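Local coordinates for protein 2-dehydro-3-deoxy-d-gluconate/2-dehydro-3-deoxy-phosphogluconate aldolase (Picrophilus torridus, PDB 4UXD) that is an aldolase of the dihydrodipicolinate synthetase family, built as a TIM-barrel subunit in an assembly of four chains, at residues A[74-79]-A[103-108]. Numbering follows the deposited sequence.
Sequences FTLKER and INEVNE
Leu76, in the first turn of helix 76-88, pushes its forked end between Glu105 and Glu108, one turn apart on helix 103-115. Its CG, anti to the backbone N (chi1 -170°), is carried toward that helix, and chi2 of 62° shares the two methyls between the glutamates. CD1 of Leu76 rests on the aliphatic base of Glu105, 3.9 Å from its CB, while CD2 of Leu76 lies against the carboxylate of Glu108, 3.4 Å from OE2. No hydrogen bond joins the two segments, so the grip is van der Waals contact of a branched side chain with the stem of Glu105 and the carboxylate of Glu108. Both acids spend their polar ends on other partners: Glu105 OE1 is hydrogen-bonded to Ser100 OG, and Glu108 OE2 forms a salt bridge with Lys80, a turn beyond Leu76 on its own helix. Thr75, the N-cap residue just before Leu76, forms a capping box with Glu78, with Glu78 N giving a bond of 2.7 Å to Thr75 OG1 and Thr75 N one of 2.8 Å to Glu78 OE1. Leu76 also touches Leu109, and Arg79 reaches Gly99 O after strand 95-97. The contact thus joins two successive outer helices of the barrel, the chain passing through that strand between them.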
loop_
_atom_site.group_PDB
_atom_site.type_symbol
_atom_site.label_atom_id
_atom_site.label_comp_id
_atom_site.label_asym_id
_atom_site.label_seq_id
_atom_site.Cartn_x
_atom_site.Cartn_y
_atom_site.Cartn_z
ATOM N N PHE A 74 26.129 9.271 -3.511
ATOM C CA PHE A 74 27.507 9.729 -3.364
ATOM C C PHE A 74 28.218 9.037 -2.215
ATOM O O PHE A 74 27.585 8.531 -1.278
ATOM C CB PHE A 74 27.547 11.251 -3.149
ATOM C CG PHE A 74 26.937 12.038 -4.271
ATOM C CD1 PHE A 74 27.622 12.229 -5.453
ATOM C CD2 PHE A 74 25.667 12.575 -4.147
ATOM C CE1 PHE A 74 27.049 12.939 -6.478
ATOM C CE2 PHE A 74 25.091 13.284 -5.180
ATOM C CZ PHE A 74 25.781 13.466 -6.342
ATOM N N THR A 75 29.545 9.038 -2.289
ATOM C CA THR A 75 30.382 8.495 -1.224
ATOM C C THR A 75 30.398 9.428 -0.034
ATOM O O THR A 75 30.107 10.614 -0.150
ATOM C CB THR A 75 31.848 8.292 -1.679
ATOM O OG1 THR A 75 32.438 9.568 -1.957
ATOM C CG2 THR A 75 31.920 7.422 -2.911
ATOM N N LEU A 76 30.767 8.894 1.114
ATOM C CA LEU A 76 31.037 9.727 2.272
ATOM C C LEU A 76 32.082 10.805 1.950
ATOM O O LEU A 76 31.939 11.956 2.344
ATOM C CB LEU A 76 31.516 8.855 3.426
ATOM C CG LEU A 76 31.622 9.522 4.790
ATOM C CD1 LEU A 76 30.254 10.028 5.275
ATOM C CD2 LEU A 76 32.246 8.542 5.775
ATOM N N LYS A 77 33.125 10.434 1.212
ATOM C CA LYS A 77 34.168 11.384 0.850
ATOM C C LYS A 77 33.660 12.486 -0.075
ATOM O O LYS A 77 33.921 13.664 0.163
ATOM C CB LYS A 77 35.340 10.647 0.211
ATOM C CG LYS A 77 36.088 9.744 1.192
ATOM C CD LYS A 77 37.130 8.897 0.494
ATOM C CE LYS A 77 37.841 7.996 1.472
ATOM N NZ LYS A 77 38.398 6.786 0.805
ATOM N N GLU A 78 32.934 12.117 -1.124
ATOM C CA GLU A 78 32.302 13.115 -2.003
ATOM C C GLU A 78 31.368 14.061 -1.265
ATOM O O GLU A 78 31.197 15.219 -1.658
ATOM C CB GLU A 78 31.500 12.435 -3.103
ATOM C CG GLU A 78 32.322 11.821 -4.203
ATOM C CD GLU A 78 31.484 10.940 -5.094
ATOM O OE1 GLU A 78 30.699 10.127 -4.553
ATOM O OE2 GLU A 78 31.585 11.076 -6.327
ATOM N N ARG A 79 30.749 13.556 -0.201
ATOM C CA ARG A 79 29.755 14.329 0.522
ATOM C C ARG A 79 30.451 15.317 1.446
ATOM O O ARG A 79 30.072 16.482 1.508
ATOM C CB ARG A 79 28.806 13.414 1.302
ATOM C CG ARG A 79 27.782 12.696 0.400
ATOM C CD ARG A 79 26.939 11.709 1.186
ATOM N NE ARG A 79 25.946 12.397 2.003
ATOM C CZ ARG A 79 25.346 11.860 3.061
ATOM N NH1 ARG A 79 25.656 10.625 3.435
ATOM N NH2 ARG A 79 24.442 12.559 3.749
ATOM N N ILE A 103 24.882 4.950 11.445
ATOM C CA ILE A 103 25.036 5.949 12.499
ATOM C C ILE A 103 26.482 6.496 12.507
ATOM O O ILE A 103 26.711 7.639 12.905
ATOM C CB ILE A 103 24.659 5.377 13.903
ATOM C CG1 ILE A 103 24.828 6.455 14.969
ATOM C CG2 ILE A 103 25.529 4.198 14.269
ATOM C CD1 ILE A 103 24.195 6.123 16.291
ATOM N N ASN A 104 27.445 5.700 12.036
ATOM C CA ASN A 104 28.841 6.154 11.947
ATOM C C ASN A 104 29.051 7.252 10.922
ATOM O O ASN A 104 29.872 8.138 11.134
ATOM C CB ASN A 104 29.773 5.002 11.598
ATOM C CG ASN A 104 30.053 4.103 12.776
ATOM O OD1 ASN A 104 29.233 3.969 13.686
ATOM N ND2 ASN A 104 31.217 3.473 12.765
ATOM N N GLU A 105 28.330 7.196 9.804
ATOM C CA GLU A 105 28.505 8.206 8.766
ATOM C C GLU A 105 27.874 9.522 9.220
ATOM O O GLU A 105 28.407 10.596 8.951
ATOM C CB GLU A 105 27.908 7.745 7.430
ATOM C CG GLU A 105 28.596 6.539 6.817
ATOM C CD GLU A 105 28.089 6.225 5.429
ATOM O OE1 GLU A 105 26.913 6.520 5.146
ATOM O OE2 GLU A 105 28.879 5.703 4.615
ATOM N N VAL A 106 26.762 9.426 9.939
ATOM C CA VAL A 106 26.080 10.602 10.456
ATOM C C VAL A 106 26.988 11.364 11.441
ATOM O O VAL A 106 27.197 12.567 11.287
ATOM C CB VAL A 106 24.725 10.225 11.160
ATOM C CG1 VAL A 106 23.961 11.459 11.570
ATOM C CG2 VAL A 106 23.842 9.388 10.246
ATOM N N ASN A 107 27.524 10.662 12.439
ATOM C CA ASN A 107 28.411 11.273 13.430
ATOM C C ASN A 107 29.588 11.940 12.770
ATOM O O ASN A 107 29.946 13.065 13.101
ATOM C CB ASN A 107 28.924 10.235 14.421
ATOM C CG ASN A 107 27.836 9.683 15.294
ATOM O OD1 ASN A 107 26.853 10.365 15.593
ATOM N ND2 ASN A 107 27.994 8.435 15.707
ATOM N N GLU A 108 30.191 11.232 11.828
ATOM C CA GLU A 108 31.287 11.775 11.039
ATOM C C GLU A 108 30.859 13.047 10.298
ATOM O O GLU A 108 31.495 14.090 10.456
ATOM C CB GLU A 108 31.785 10.713 10.060
ATOM C CG GLU A 108 33.162 10.965 9.452
ATOM C CD GLU A 108 33.774 9.701 8.850
ATOM O OE1 GLU A 108 33.433 8.593 9.313
ATOM O OE2 GLU A 108 34.589 9.800 7.911
#